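Local coordinates for protein 1-deoxy-D-xylulose 5-phosphate reductoisomerase (Moraxella catarrhalis, PDB 4ZQG) that catalyses the NAD(P)H-dependent rearrangement and reduction of 1-deoxy-D-xylulose 5-phosphate to 2-C-methyl-D-erythritol 4-phosphate in the MEP pathway, a reaction inhibited by fosmidomycin, at residues L6-L12 with A97-A103; R123-K129 with T149-D154; N172-H176 with H241-L245. The contacts are given in a common frame with arbitrary orientation. Numbering follows the deposited sequence.

Overall arrangement
Interactions 1 and 2 share one seven-stranded parallel sheet, where strands 7-12, 100-103, 123-126 and 149-152 are consecutive and the two pairings, centred 12 Å apart, flank the 100-103/123-126 seam. There V101 O lies 2.7 Å from L125 N and V101 N 2.8 Å from R123 O, probable hydrogen bonds. In interaction 2, A127, N128, K129 and D154 line the NAD pocket, K129 and D154 also the fosmidomycin pocket, and D154 binds magnesium; in interaction 1 the side chain of L12 stays about 7 Å from NAD. Interaction 3, centred 15 Å from interaction 2, touches it through L242, whose CD1 is 3.8 Å from P152 CB and CD2 4.0 Å from I150 CG2.

Interaction 1. Residues L6-L12 with A97-A103; sequences LQSLAIL and AVDTVVA
In the Rossmann-like NAD-binding sheet, strand 7-12 runs parallel to strand 100-103, their axes 4.8 Å apart at closest approach and inclined by 20°. The register pairs L9 with T100, A10 with V101, I11 with V102 and L12 with A103. Backbone polar groups are satisfied alternately: S8 O accepts from T100 N (2.9 Å) and weakly from D99 N (3.1 Å), A10 N donates to T100 O (2.8 Å), A10 O accepts from V102 N (2.9 Å), and L12 N donates to V102 O (3.0 Å). Strand 33-39 takes up backbone groups of Q7, L9 and I11 on the other edge. Ahead of this pairing, D99 OD1 receives S8 N (3.0 Å), and S8 OG, with chi1 t, donates to A97 O (2.8 Å). L9, I11, T100 and V102 share one face; A10, L12, V101 and A103 share the other, where A10 CB meets V98 CG1 at 3.8 Å. Q7, extended with chi1 and chi2 t, receives at OE1 the hydroxyl of T100, OG1 lying 2.8 Å away.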
loop_
_atom_site.group_PDB
_atom_site.type_symbol
_atom_site.label_atom_id
_atom_site.label_comp_id
_atom_site.label_asym_id
_atom_site.label_seq_id
_atom_site.Cartn_x
_atom_site.Cartn_y
_atom_site.Cartn_z
ATOM N N LEU A 6 -11.779 27.642 10.047
ATOM C CA LEU A 6 -10.795 27.356 8.949
ATOM C C LEU A 6 -9.417 27.107 9.510
ATOM O O LEU A 6 -8.951 27.866 10.358
ATOM C CB LEU A 6 -10.700 28.525 7.987
ATOM C CG LEU A 6 -12.022 28.928 7.354
ATOM C CD1 LEU A 6 -11.784 30.031 6.328
ATOM C CD2 LEU A 6 -12.721 27.723 6.727
ATOM N N GLN A 7 -8.768 26.055 9.029
ATOM C CA GLN A 7 -7.392 25.781 9.403
ATOM C C GLN A 7 -6.484 26.884 8.853
ATOM O O GLN A 7 -6.373 27.072 7.656
ATOM C CB GLN A 7 -6.968 24.417 8.876
ATOM C CG GLN A 7 -5.653 23.854 9.413
ATOM C CD GLN A 7 -5.377 22.493 8.816
ATOM O OE1 GLN A 7 -4.238 22.102 8.555
ATOM N NE2 GLN A 7 -6.447 21.772 8.564
ATOM N N SER A 8 -5.838 27.590 9.769
ATOM C CA SER A 8 -4.914 28.640 9.462
ATOM C C SER A 8 -3.579 28.081 8.979
ATOM O O SER A 8 -3.003 27.252 9.642
ATOM C CB SER A 8 -4.720 29.437 10.728
ATOM O OG SER A 8 -3.803 30.483 10.536
ATOM N N LEU A 9 -3.093 28.541 7.828
ATOM C CA LEU A 9 -1.827 28.084 7.245
ATOM C C LEU A 9 -0.731 29.140 7.175
ATOM O O LEU A 9 -0.975 30.235 6.739
ATOM C CB LEU A 9 -2.064 27.678 5.804
ATOM C CG LEU A 9 -2.339 26.234 5.494
ATOM C CD1 LEU A 9 -3.283 25.590 6.508
ATOM C CD2 LEU A 9 -2.899 26.155 4.092
ATOM N N ALA A 10 0.491 28.773 7.547
ATOM C CA ALA A 10 1.673 29.542 7.188
ATOM C C ALA A 10 2.430 28.713 6.200
ATOM O O ALA A 10 2.738 27.566 6.494
ATOM C CB ALA A 10 2.538 29.795 8.401
ATOM N N ILE A 11 2.738 29.274 5.041
ATOM C CA ILE A 11 3.527 28.565 4.031
ATOM C C ILE A 11 4.910 29.181 3.898
ATOM O O ILE A 11 5.100 30.200 3.257
ATOM C CB ILE A 11 2.825 28.553 2.678
ATOM C CG1 ILE A 11 1.449 27.914 2.829
ATOM C CG2 ILE A 11 3.669 27.810 1.668
ATOM C CD1 ILE A 11 0.605 28.035 1.592
ATOM N N LEU A 12 5.879 28.553 4.546
ATOM C CA LEU A 12 7.214 29.050 4.534
ATOM C C LEU A 12 7.840 28.528 3.278
ATOM O O LEU A 12 7.973 27.332 3.114
ATOM C CB LEU A 12 7.962 28.553 5.759
ATOM C CG LEU A 12 7.458 28.969 7.128
ATOM C CD1 LEU A 12 8.637 29.029 8.081
ATOM C CD2 LEU A 12 6.869 30.347 7.120
ATOM N N ALA A 97 -1.674 32.564 16.026
ATOM C CA ALA A 97 -2.825 32.456 15.126
ATOM C C ALA A 97 -2.693 31.443 14.005
ATOM O O ALA A 97 -3.640 31.268 13.242
ATOM C CB ALA A 97 -3.122 33.831 14.518
ATOM N N VAL A 98 -1.521 30.820 13.893
ATOM C CA VAL A 98 -1.236 29.820 12.859
ATOM C C VAL A 98 -1.498 28.411 13.383
ATOM O O VAL A 98 -0.946 28.017 14.403
ATOM C CB VAL A 98 0.247 29.887 12.471
ATOM C CG1 VAL A 98 0.629 28.762 11.553
ATOM C CG2 VAL A 98 0.556 31.173 11.781
ATOM N N ASP A 99 -2.298 27.627 12.672
ATOM C CA ASP A 99 -2.470 26.212 13.002
ATOM C C ASP A 99 -1.378 25.368 12.351
ATOM O O ASP A 99 -0.793 24.513 12.995
ATOM C CB ASP A 99 -3.824 25.662 12.515
ATOM C CG ASP A 99 -5.026 26.299 13.201
ATOM O OD1 ASP A 99 -6.064 26.439 12.535
ATOM O OD2 ASP A 99 -4.962 26.664 14.389
ATOM N N THR A 100 -1.119 25.575 11.072
ATOM C CA THR A 100 -0.325 24.636 10.310
ATOM C C THR A 100 0.794 25.304 9.566
ATOM O O THR A 100 0.590 26.316 8.981
ATOM C CB THR A 100 -1.218 23.838 9.347
ATOM O OG1 THR A 100 -2.186 23.119 10.123
ATOM C CG2 THR A 100 -0.399 22.801 8.532
ATOM N N VAL A 101 1.994 24.731 9.607
ATOM C CA VAL A 101 3.120 25.304 8.921
ATOM C C VAL A 101 3.571 24.316 7.901
ATOM O O VAL A 101 3.798 23.152 8.218
ATOM C CB VAL A 101 4.298 25.570 9.837
ATOM C CG1 VAL A 101 5.473 26.063 9.024
ATOM C CG2 VAL A 101 3.942 26.606 10.880
ATOM N N VAL A 102 3.720 24.797 6.680
ATOM C CA VAL A 102 4.269 24.046 5.599
ATOM C C VAL A 102 5.733 24.501 5.507
ATOM O O VAL A 102 6.022 25.619 5.163
ATOM C CB VAL A 102 3.469 24.389 4.347
ATOM C CG1 VAL A 102 4.054 23.762 3.083
ATOM C CG2 VAL A 102 2.016 24.001 4.576
ATOM N N ALA A 103 6.658 23.614 5.840
ATOM C CA ALA A 103 8.050 23.953 5.914
ATOM C C ALA A 103 8.692 23.701 4.584
ATOM O O ALA A 103 9.158 22.617 4.363
ATOM C CB ALA A 103 8.710 23.075 6.961
#

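Interaction 2. Residues R123-K129 with T149-D154; sequences RILLANK and TILPID. With MG (magnesium ion), chain D; NAD (nicotinamide-adenine-dinucleotide), chain C; FOM (3-[formyl(hydroxy)amino]propylphosphonic acid), chain E.
L125 overlaps I153, its CB 3.5 Å from I153 CD1; A127 CB adds a contact to I153 CG2 at 3.8 Å. Behind these side chains, strands 123-126 and 149-152 run parallel, 4.7 Å apart at the closest approach of their axes and with 24° between their N-to-C directions. R123 pairs with T149, I124 with I150, L125 with L151 and L126 with P152. Four hydrogen bonds fix this register: I124 N to T149 O, L151 N to I124 O and L126 N to L151 O, each 2.9 Å, then I153 N to L126 O at 3.0 Å, which carries the pairing past P152, a residue without an amide hydrogen. Beyond the strands both segments enter the active site. D154, chi1 t, binds magnesium through OD1 at 2.1 Å; E156, E235 and fosmidomycin O1 and O2 also bind the ion. K129 NZ forms a salt bridge with D154 OD2 (3.0 Å, that oxygen less surely placed) and also hydrogen-bonds N231 and E235. A127 CB comes within 3.1 Å of NAD O4D, and N128 CA within 3.2 Å of NAD O3D. Helix 130-146 makes the beta-alpha-beta crossover between the strands, packing on L126 and I150; helix 111-120 touches I124 and L126, helix 230-243 covers I150 and P152, and strand 100-103 borders strand 123-126.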
loop_
_atom_site.group_PDB
_atom_site.type_symbol
_atom_site.label_atom_id
_atom_site.label_comp_id
_atom_site.label_asym_id
_atom_site.label_seq_id
_atom_site.Cartn_x
_atom_site.Cartn_y
_atom_site.Cartn_z
ATOM N N ARG A 123 1.143 21.922 13.816
ATOM C CA ARG A 123 1.091 20.892 12.817
ATOM C C ARG A 123 2.030 21.307 11.732
ATOM O O ARG A 123 1.881 22.384 11.202
ATOM C CB ARG A 123 -0.323 20.762 12.294
ATOM C CG ARG A 123 -0.500 19.772 11.171
ATOM C CD ARG A 123 -1.970 19.387 11.148
ATOM N NE ARG A 123 -2.362 18.936 9.827
ATOM C CZ ARG A 123 -3.188 17.924 9.587
ATOM N NH1 ARG A 123 -3.735 17.229 10.590
ATOM N NH2 ARG A 123 -3.455 17.586 8.326
ATOM N N ILE A 124 3.022 20.486 11.432
ATOM C CA ILE A 124 4.064 20.846 10.492
ATOM C C ILE A 124 4.050 19.881 9.314
ATOM O O ILE A 124 4.168 18.687 9.511
ATOM C CB ILE A 124 5.452 20.725 11.152
ATOM C CG1 ILE A 124 5.508 21.481 12.478
ATOM C CG2 ILE A 124 6.554 21.148 10.204
ATOM C CD1 ILE A 124 6.879 21.505 13.093
ATOM N N LEU A 125 3.988 20.413 8.102
ATOM C CA LEU A 125 4.046 19.645 6.899
ATOM C C LEU A 125 5.427 19.823 6.300
ATOM O O LEU A 125 5.752 20.876 5.757
ATOM C CB LEU A 125 2.996 20.148 5.902
ATOM C CG LEU A 125 1.552 19.682 6.048
ATOM C CD1 LEU A 125 1.079 19.692 7.481
ATOM C CD2 LEU A 125 0.623 20.538 5.229
ATOM N N LEU A 126 6.232 18.766 6.341
ATOM C CA LEU A 126 7.648 18.907 6.112
ATOM C C LEU A 126 8.047 18.549 4.720
ATOM O O LEU A 126 7.930 17.441 4.298
ATOM C CB LEU A 126 8.401 18.051 7.111
ATOM C CG LEU A 126 9.876 18.380 7.204
ATOM C CD1 LEU A 126 10.076 19.751 7.781
ATOM C CD2 LEU A 126 10.537 17.357 8.082
ATOM N N ALA A 127 8.538 19.521 3.987
ATOM C CA ALA A 127 9.102 19.252 2.682
ATOM C C ALA A 127 10.576 19.300 2.891
ATOM O O ALA A 127 11.329 18.423 2.499
ATOM C CB ALA A 127 8.673 20.317 1.682
ATOM N N ASN A 128 10.960 20.383 3.516
ATOM C CA ASN A 128 12.328 20.714 3.860
ATOM C C ASN A 128 13.052 19.613 4.652
ATOM O O ASN A 128 13.031 19.587 5.901
ATOM C CB ASN A 128 12.251 22.001 4.667
ATOM C CG ASN A 128 13.553 22.417 5.195
ATOM O OD1 ASN A 128 13.640 22.845 6.341
ATOM N ND2 ASN A 128 14.593 22.306 4.377
ATOM N N LYS A 129 13.715 18.746 3.907
ATOM C CA LYS A 129 14.362 17.524 4.475
ATOM C C LYS A 129 15.720 17.835 5.119
ATOM O O LYS A 129 16.111 17.166 6.077
ATOM C CB LYS A 129 14.545 16.438 3.398
ATOM C CG LYS A 129 15.487 16.878 2.269
ATOM C CD LYS A 129 15.512 15.884 1.133
ATOM C CE LYS A 129 14.145 15.691 0.532
ATOM N NZ LYS A 129 14.281 15.090 -0.827
ATOM N N THR A 149 3.034 17.954 15.714
ATOM C CA THR A 149 2.821 16.793 14.876
ATOM C C THR A 149 3.558 17.085 13.625
ATOM O O THR A 149 3.444 18.164 13.110
ATOM C CB THR A 149 1.336 16.629 14.465
ATOM O OG1 THR A 149 0.495 17.142 15.496
ATOM C CG2 THR A 149 0.965 15.153 14.220
ATOM N N ILE A 150 4.305 16.138 13.116
ATOM C CA ILE A 150 5.013 16.302 11.879
ATOM C C ILE A 150 4.443 15.333 10.887
ATOM O O ILE A 150 4.396 14.149 11.175
ATOM C CB ILE A 150 6.490 15.962 12.058
ATOM C CG1 ILE A 150 7.087 16.887 13.114
ATOM C CG2 ILE A 150 7.227 16.058 10.723
ATOM C CD1 ILE A 150 8.585 16.809 13.200
ATOM N N LEU A 151 4.023 15.837 9.726
ATOM C CA LEU A 151 3.621 15.023 8.608
ATOM C C LEU A 151 4.487 15.268 7.418
ATOM O O LEU A 151 4.624 16.375 6.941
ATOM C CB LEU A 151 2.199 15.328 8.203
ATOM C CG LEU A 151 1.155 14.927 9.233
ATOM C CD1 LEU A 151 1.004 15.997 10.305
ATOM C CD2 LEU A 151 -0.178 14.678 8.532
ATOM N N PRO A 152 5.035 14.213 6.866
ATOM C CA PRO A 152 5.919 14.416 5.742
ATOM C C PRO A 152 5.195 14.605 4.418
ATOM O O PRO A 152 4.182 13.921 4.113
ATOM C CB PRO A 152 6.713 13.112 5.709
ATOM C CG PRO A 152 5.741 12.103 6.195
ATOM C CD PRO A 152 4.917 12.790 7.241
ATOM N N ILE A 153 5.779 15.504 3.638
ATOM C CA ILE A 153 5.308 15.934 2.348
ATOM C C ILE A 153 6.176 15.304 1.309
ATOM O O ILE A 153 5.748 15.092 0.182
ATOM C CB ILE A 153 5.475 17.483 2.210
ATOM C CG1 ILE A 153 4.227 18.198 2.688
ATOM C CG2 ILE A 153 5.863 17.947 0.769
ATOM C CD1 ILE A 153 4.401 19.728 2.679
ATOM N N ASP A 154 7.436 15.083 1.653
ATOM C CA ASP A 154 8.323 14.378 0.761
ATOM C C ASP A 154 7.634 13.057 0.289
ATOM O O ASP A 154 7.035 12.329 1.089
ATOM C CB ASP A 154 9.676 14.125 1.448
ATOM C CG ASP A 154 10.782 13.924 0.434
ATOM O OD1 ASP A 154 10.406 13.734 -0.724
ATOM O OD2 ASP A 154 11.986 13.997 0.757
HETATM MG MG MG D . 11.546 12.733 -2.189
HETATM P PA NAD C . 12.755 25.885 -4.418
HETATM O O1A NAD C . 14.205 26.145 -4.644
HETATM O O2A NAD C . 11.795 25.737 -5.580
HETATM O O5B NAD C . 12.118 26.915 -3.346
HETATM C C5B NAD C . 12.680 27.183 -2.073
HETATM C C4B NAD C . 11.819 28.187 -1.288
HETATM O O4B NAD C . 12.560 28.552 -0.109
HETATM C C3B NAD C . 11.514 29.479 -2.060
HETATM O O3B NAD C . 10.204 29.978 -1.776
HETATM C C2B NAD C . 12.567 30.446 -1.543
HETATM O O2B NAD C . 12.097 31.788 -1.432
HETATM C C1B NAD C . 12.932 29.928 -0.156
HETATM N N9A NAD C . 14.382 30.129 0.138
HETATM C C8A NAD C . 15.405 29.782 -0.664
HETATM N N7A NAD C . 16.597 30.111 -0.111
HETATM C C5A NAD C . 16.352 30.686 1.065
HETATM C C6A NAD C . 17.214 31.265 2.121
HETATM N N6A NAD C . 18.578 31.259 1.987
HETATM N N1A NAD C . 16.562 31.779 3.184
HETATM C C2A NAD C . 15.200 31.794 3.283
HETATM N N3A NAD C . 14.353 31.292 2.355
HETATM C C4A NAD C . 14.884 30.723 1.236
HETATM O O3 NAD C . 12.706 24.549 -3.507
HETATM P PN NAD C . 11.771 23.242 -3.647
HETATM O O1N NAD C . 12.334 22.477 -4.825
HETATM O O2N NAD C . 10.333 23.679 -3.501
HETATM O O5D NAD C . 12.245 22.527 -2.288
HETATM C C5D NAD C . 11.699 22.886 -1.017
HETATM C C4D NAD C . 12.035 21.814 0.022
HETATM O O4D NAD C . 11.186 20.671 -0.099
HETATM C C3D NAD C . 13.459 21.320 -0.161
HETATM O O3D NAD C . 13.978 21.048 1.136
HETATM C C2D NAD C . 13.319 20.072 -1.004
HETATM O O2D NAD C . 14.441 19.194 -0.829
HETATM C C1D NAD C . 11.970 19.533 -0.516
HETATM N N1N NAD C . 11.268 18.757 -1.550
HETATM C C2N NAD C . 10.891 19.329 -2.721
HETATM C C3N NAD C . 10.248 18.573 -3.723
HETATM C C7N NAD C . 9.789 19.176 -5.027
HETATM O O7N NAD C . 8.996 18.572 -5.726
HETATM N N7N NAD C . 10.235 20.373 -5.407
HETATM C C4N NAD C . 10.001 17.230 -3.485
HETATM C C5N NAD C . 10.382 16.694 -2.281
HETATM C C6N NAD C . 11.019 17.458 -1.318
HETATM O O2 FOM E . 12.393 13.673 -3.906
HETATM N N1 FOM E . 11.411 13.584 -4.871
HETATM C C1 FOM E . 10.186 13.451 -4.563
HETATM O O1 FOM E . 9.839 13.373 -3.396
HETATM C C2 FOM E . 11.905 13.589 -6.244
HETATM C C3 FOM E . 12.746 12.312 -6.206
HETATM C C4 FOM E . 13.578 12.145 -7.446
HETATM P PA1 FOM E . 14.570 10.702 -7.129
HETATM O OP1 FOM E . 13.566 9.467 -7.029
HETATM O OP2 FOM E . 15.144 10.784 -5.786
HETATM O OP3 FOM E . 15.738 10.417 -8.227
#

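Interaction 3. Residues N172-H176 with H241-L245; sequences NTAIH and HLFDL
A helix C-terminus meeting a loop forms this contact: helix 230-243, which carries the magnesium ligand E235, runs out near the 172-176 loop that precedes strand 182-189. The nearest CA atoms are those of N172 and F243, 5.4 Å apart. N172, chi1 p, points toward the helix end and donates from ND2 to L242 O (2.8 Å), a main-chain carbonyl near the end of helix 230-243, while its OD1 is taken by K144. Just past the helix D244 adopts positive phi (60/46), and its side chain, chi1 t, points toward the loop. A 3-10 turn at 174-176, with H176 N bonded to T173 O at 3.1 Å, presents H176 in rotamer m, and its NE2 donates to D244 OD1 at 2.8 Å, the oxygen lying near the ring plane. Beside this bond I175 CG2 lies 4.0 Å from L245 CD2 and 3.5 Å from F243 O. NE2 is thus the protonated donor to the D244 carboxylate; this bond and that of the N172 amide both tie the loop to the helix end.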
loop_
_atom_site.group_PDB
_atom_site.type_symbol
_atom_site.label_atom_id
_atom_site.label_comp_id
_atom_site.label_asym_id
_atom_site.label_seq_id
_atom_site.Cartn_x
_atom_site.Cartn_y
_atom_site.Cartn_z
ATOM N N ASN A 172 5.647 7.670 16.506
ATOM C CA ASN A 172 6.632 6.900 15.734
ATOM C C ASN A 172 7.429 5.840 16.519
ATOM O O ASN A 172 8.028 4.963 15.913
ATOM C CB ASN A 172 7.563 7.816 14.916
ATOM C CG ASN A 172 8.490 8.672 15.767
ATOM O OD1 ASN A 172 8.322 8.809 16.978
ATOM N ND2 ASN A 172 9.486 9.261 15.116
ATOM N N THR A 173 7.426 5.922 17.852
ATOM C CA THR A 173 8.167 4.981 18.686
ATOM C C THR A 173 7.450 3.651 18.802
ATOM O O THR A 173 8.089 2.641 19.071
ATOM C CB THR A 173 8.391 5.518 20.111
ATOM O OG1 THR A 173 7.124 5.807 20.694
ATOM C CG2 THR A 173 9.231 6.762 20.077
ATOM N N ALA A 174 6.132 3.674 18.595
ATOM C CA ALA A 174 5.304 2.482 18.514
ATOM C C ALA A 174 5.814 1.465 17.498
ATOM O O ALA A 174 5.489 0.276 17.610
ATOM C CB ALA A 174 3.868 2.848 18.177
ATOM N N ILE A 175 6.599 1.903 16.516
ATOM C CA ILE A 175 7.186 1.004 15.521
ATOM C C ILE A 175 8.168 -0.024 16.071
ATOM O O ILE A 175 8.612 -0.906 15.338
ATOM C CB ILE A 175 7.933 1.797 14.443
ATOM C CG1 ILE A 175 8.070 0.988 13.168
ATOM C CG2 ILE A 175 9.311 2.239 14.928
ATOM C CD1 ILE A 175 8.533 1.773 11.977
ATOM N N HIS A 176 8.572 0.086 17.327
ATOM C CA HIS A 176 9.488 -0.920 17.878
ATOM C C HIS A 176 8.734 -2.006 18.594
ATOM O O HIS A 176 9.330 -2.968 18.989
ATOM C CB HIS A 176 10.517 -0.290 18.812
ATOM C CG HIS A 176 11.315 0.797 18.161
ATOM N ND1 HIS A 176 12.351 0.529 17.294
ATOM C CD2 HIS A 176 11.229 2.147 18.244
ATOM C CE1 HIS A 176 12.881 1.665 16.882
ATOM N NE2 HIS A 176 12.217 2.662 17.443
ATOM N N HIS A 241 14.980 9.598 11.217
ATOM C CA HIS A 241 14.349 10.439 12.234
ATOM C C HIS A 241 12.855 10.361 12.206
ATOM O O HIS A 241 12.220 10.356 13.250
ATOM C CB HIS A 241 14.747 11.903 12.096
ATOM C CG HIS A 241 16.199 12.134 12.266
ATOM N ND1 HIS A 241 16.811 12.110 13.503
ATOM C CD2 HIS A 241 17.177 12.335 11.353
ATOM C CE1 HIS A 241 18.110 12.279 13.338
ATOM N NE2 HIS A 241 18.356 12.427 12.044
ATOM N N LEU A 242 12.259 10.351 11.024
ATOM C CA LEU A 242 10.809 10.430 10.979
ATOM C C LEU A 242 10.185 9.203 11.586
ATOM O O LEU A 242 9.196 9.279 12.319
ATOM C CB LEU A 242 10.317 10.570 9.543
ATOM C CG LEU A 242 10.218 11.969 8.929
ATOM C CD1 LEU A 242 9.776 11.801 7.487
ATOM C CD2 LEU A 242 9.268 12.818 9.738
ATOM N N PHE A 243 10.755 8.055 11.244
ATOM C CA PHE A 243 10.148 6.795 11.597
ATOM C C PHE A 243 10.887 6.072 12.720
ATOM O O PHE A 243 10.545 4.959 13.074
ATOM C CB PHE A 243 10.074 5.953 10.351
ATOM C CG PHE A 243 9.353 6.629 9.244
ATOM C CD1 PHE A 243 9.977 6.891 8.047
ATOM C CD2 PHE A 243 8.046 7.009 9.413
ATOM C CE1 PHE A 243 9.303 7.525 7.029
ATOM C CE2 PHE A 243 7.366 7.598 8.394
ATOM C CZ PHE A 243 8.008 7.874 7.208
ATOM N N ASP A 244 11.856 6.763 13.300
ATOM C CA ASP A 244 12.535 6.345 14.496
ATOM C C ASP A 244 13.259 5.001 14.354
ATOM O O ASP A 244 13.187 4.170 15.247
ATOM C CB ASP A 244 11.575 6.318 15.661
ATOM C CG ASP A 244 12.285 6.312 16.950
ATOM O OD1 ASP A 244 11.973 5.451 17.797
ATOM O OD2 ASP A 244 13.238 7.112 17.095
ATOM N N LEU A 245 13.985 4.851 13.241
ATOM C CA LEU A 245 14.750 3.666 12.915
ATOM C C LEU A 245 16.210 4.010 12.647
ATOM O O LEU A 245 16.569 5.194 12.570
ATOM C CB LEU A 245 14.178 3.068 11.643
ATOM C CG LEU A 245 12.718 2.631 11.676
ATOM C CD1 LEU A 245 12.313 2.175 10.295
ATOM C CD2 LEU A 245 12.485 1.488 12.664
#